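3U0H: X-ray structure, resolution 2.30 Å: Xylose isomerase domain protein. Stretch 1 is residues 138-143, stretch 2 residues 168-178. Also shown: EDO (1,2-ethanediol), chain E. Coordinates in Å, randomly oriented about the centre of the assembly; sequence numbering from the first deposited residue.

Stretch 1, residues 138-143: VGLEYV
Stretch 2, residues 168-178: AIGAPNVGALV

Two glycines, Gly139 and Gly175, face each other as a bridge pair in a parallel sheet, CA to CA 4.6 Å, so that at this step one face of the sheet carries no side chain from either strand. At Gly139 a CB would sit tightly, 3.3 Å from Ala176 O and 3.4 Å from Leu177 N. Gly175 is extended but unusual in its psi (phi/psi -138/-142), whereas Gly139 is ordinary (-112/130).

The strand through Val138, Gly139 and Leu140 runs in the same direction as the one from Val174 to Val178, their axes crossing at -49° and approaching to 3.7 Å. Register is set by Val138 opposite Val174 (CA to CA 4.7 Å), Gly139 opposite Gly175 and Leu140 opposite Ala176 (CA to CA 4.8 Å). Four backbone hydrogen bonds hold it. Val138 N donates to Asn173 O (2.9 Å) and Val138 O accepts from Gly175 N (2.7 Å, nearly linear at 173°); Leu140 repeats the pattern two residues on, its N donating to Gly175 O (3.0 Å) and its O accepting from Leu177 N (3.1 Å). Thus Val138 and Leu140 supply all the bonding groups of the first strand, each reaching residues before and after its partner, as parallel pairing requires. CA-H...O contacts supplement them: Val174 CA to Val138 O, 3.4 Å, and Ala176 CA to Leu140 O, 3.5 Å.

Tyr142 N lies 4.3 Å from Leu177 O, and a water donates to both Tyr142 O (2.9 Å) and Leu177 O (3.0 Å), bridging the two carbonyls, while Glu141 CA makes a CA-H...O contact with Leu177 O (3.6 Å).

Val138, Leu140, Val174 and Ala176 put their side chains on one face of the sheet. Both valines are t, and Val138 CB packs 4.0 Å from Val174 CG2. Leu140 (m, t; phi/psi -107/123) brings CD1 to 3.7 Å from Val174 CG1 and 3.5 Å from CD1 of Ile169 (m, t), tying the helix end to the sheet. On the other face lie Glu141 (t, t, chi3 3°) and Leu177 (t, t), with Glu141 OE1 3.9 Å from Leu177 CD1. Tyr142 (chi1 60°, p; chi2 -81°) starts sideways, but its end comes nearer, placing OH 4.0 Å from Val178 CG1.

The second stretch enters the sheet from a helix that ends at Ile169 (-67/-48). Gly170 leaves helical geometry with positive phi (64/39), a conformation that favours glycine, and its O accepts a 2.8 Å hydrogen bond from O2 of a bound 1,2-ethanediol, probably from the crystallisation liquor. A type I turn from Ala171 to Val174 follows, with Pro172 (-76/-18, C-gamma endo) and Asn173 (-102/32, chi1 59°, p) at its centre, delivering Asn173 O to Val138 N. The two stretches together bury 522 Å², and Leu177 has the largest area covered, 85 Å².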

# COMPACT_ATOMS: atom_id res chain seq x y z
N VAL A 138 -8.15 -0.13 -15.09
CA VAL A 138 -9.54 0.19 -14.98
C VAL A 138 -9.78 1.54 -15.66
O VAL A 138 -9.16 2.54 -15.36
CB VAL A 138 -9.98 0.24 -13.49
CG1 VAL A 138 -11.47 0.64 -13.32
CG2 VAL A 138 -9.70 -1.10 -12.84
N GLY A 139 -10.67 1.57 -16.62
CA GLY A 139 -11.10 2.83 -17.18
C GLY A 139 -12.55 3.08 -16.80
O GLY A 139 -13.42 2.21 -16.93
N LEU A 140 -12.78 4.27 -16.29
CA LEU A 140 -14.07 4.65 -15.77
C LEU A 140 -14.63 5.60 -16.81
O LEU A 140 -14.00 6.59 -17.15
CB LEU A 140 -13.89 5.36 -14.42
CG LEU A 140 -13.38 4.50 -13.31
CD1 LEU A 140 -13.23 5.20 -11.96
CD2 LEU A 140 -14.24 3.24 -13.13
N GLU A 141 -15.79 5.27 -17.33
CA GLU A 141 -16.48 6.15 -18.24
C GLU A 141 -17.27 7.28 -17.57
O GLU A 141 -18.31 7.04 -16.98
CB GLU A 141 -17.42 5.31 -19.11
CG GLU A 141 -18.10 6.13 -20.20
CD GLU A 141 -19.00 5.26 -21.10
OE1 GLU A 141 -19.15 4.04 -20.87
OE2 GLU A 141 -19.54 5.82 -22.06
N TYR A 142 -16.79 8.53 -17.68
CA TYR A 142 -17.60 9.71 -17.28
C TYR A 142 -18.71 9.91 -18.31
O TYR A 142 -18.47 9.79 -19.50
CB TYR A 142 -16.78 10.99 -17.11
CG TYR A 142 -16.02 11.49 -18.34
CD1 TYR A 142 -14.79 10.95 -18.73
CD2 TYR A 142 -16.51 12.57 -19.06
CE1 TYR A 142 -14.12 11.44 -19.85
CE2 TYR A 142 -15.85 13.05 -20.16
CZ TYR A 142 -14.66 12.52 -20.55
OH TYR A 142 -14.08 13.05 -21.68
N VAL A 143 -19.91 10.19 -17.84
CA VAL A 143 -21.10 10.27 -18.68
C VAL A 143 -21.58 11.73 -18.72
O VAL A 143 -21.84 12.36 -17.67
CB VAL A 143 -22.14 9.29 -18.11
CG1 VAL A 143 -23.55 9.46 -18.69
CG2 VAL A 143 -21.56 7.86 -18.23
N ALA A 168 -9.95 9.87 -4.73
CA ALA A 168 -10.72 9.16 -3.68
C ALA A 168 -10.34 7.68 -3.73
O ALA A 168 -10.08 7.05 -2.72
CB ALA A 168 -12.24 9.36 -3.89
N ILE A 169 -10.27 7.17 -4.97
CA ILE A 169 -10.02 5.77 -5.23
C ILE A 169 -8.59 5.41 -4.78
O ILE A 169 -8.37 4.39 -4.16
CB ILE A 169 -10.20 5.42 -6.77
CG1 ILE A 169 -11.64 5.74 -7.29
CG2 ILE A 169 -9.80 3.96 -7.00
CD1 ILE A 169 -11.84 5.74 -8.84
N GLY A 170 -7.62 6.22 -5.18
CA GLY A 170 -6.23 6.08 -4.79
C GLY A 170 -5.55 4.83 -5.27
O GLY A 170 -4.79 4.24 -4.52
N ALA A 171 -5.84 4.40 -6.50
CA ALA A 171 -5.26 3.19 -7.09
C ALA A 171 -4.55 3.67 -8.29
O ALA A 171 -5.09 4.46 -9.08
CB ALA A 171 -6.31 2.15 -7.50
N PRO A 172 -3.34 3.15 -8.51
CA PRO A 172 -2.48 3.71 -9.57
C PRO A 172 -2.89 3.30 -11.01
O PRO A 172 -2.57 4.00 -11.97
CB PRO A 172 -1.11 3.16 -9.20
CG PRO A 172 -1.38 1.84 -8.46
CD PRO A 172 -2.77 1.93 -7.88
N ASN A 173 -3.68 2.25 -11.16
CA ASN A 173 -4.07 1.76 -12.47
C ASN A 173 -5.47 2.15 -12.90
O ASN A 173 -6.09 1.36 -13.67
CB ASN A 173 -3.94 0.20 -12.57
CG ASN A 173 -4.80 -0.53 -11.56
OD1 ASN A 173 -5.00 -0.04 -10.47
ND2 ASN A 173 -5.25 -1.72 -11.90
N VAL A 174 -5.96 3.32 -12.47
CA VAL A 174 -7.33 3.76 -12.81
C VAL A 174 -7.29 4.99 -13.68
O VAL A 174 -6.64 5.96 -13.33
CB VAL A 174 -8.24 3.99 -11.58
CG1 VAL A 174 -9.66 4.43 -11.96
CG2 VAL A 174 -8.34 2.67 -10.81
N GLY A 175 -7.99 4.91 -14.82
CA GLY A 175 -8.04 6.01 -15.77
C GLY A 175 -9.42 6.23 -16.35
O GLY A 175 -10.41 6.06 -15.67
N ALA A 176 -9.46 6.56 -17.62
CA ALA A 176 -10.67 6.94 -18.25
C ALA A 176 -11.02 6.04 -19.45
O ALA A 176 -10.17 5.61 -20.23
CB ALA A 176 -10.59 8.44 -18.66
N LEU A 177 -12.31 5.78 -19.60
CA LEU A 177 -12.86 5.32 -20.90
C LEU A 177 -13.38 6.63 -21.44
O LEU A 177 -14.25 7.22 -20.84
CB LEU A 177 -14.01 4.30 -20.69
CG LEU A 177 -14.53 3.45 -21.88
CD1 LEU A 177 -15.63 2.49 -21.40
CD2 LEU A 177 -15.12 4.36 -22.98
N VAL A 178 -12.86 7.08 -22.57
CA VAL A 178 -13.25 8.31 -23.14
C VAL A 178 -14.18 8.08 -24.32
O VAL A 178 -13.77 7.55 -25.36
CB VAL A 178 -12.00 9.09 -23.67
CG1 VAL A 178 -12.47 10.43 -24.25
CG2 VAL A 178 -10.98 9.29 -22.56
C1 EDO E . -6.15 3.93 -0.24
O1 EDO E . -5.56 3.21 0.83
C2 EDO E . -5.49 3.55 -1.56
O2 EDO E . -4.44 4.47 -1.80
O HOH W 1 -16.60 9.00 -21.62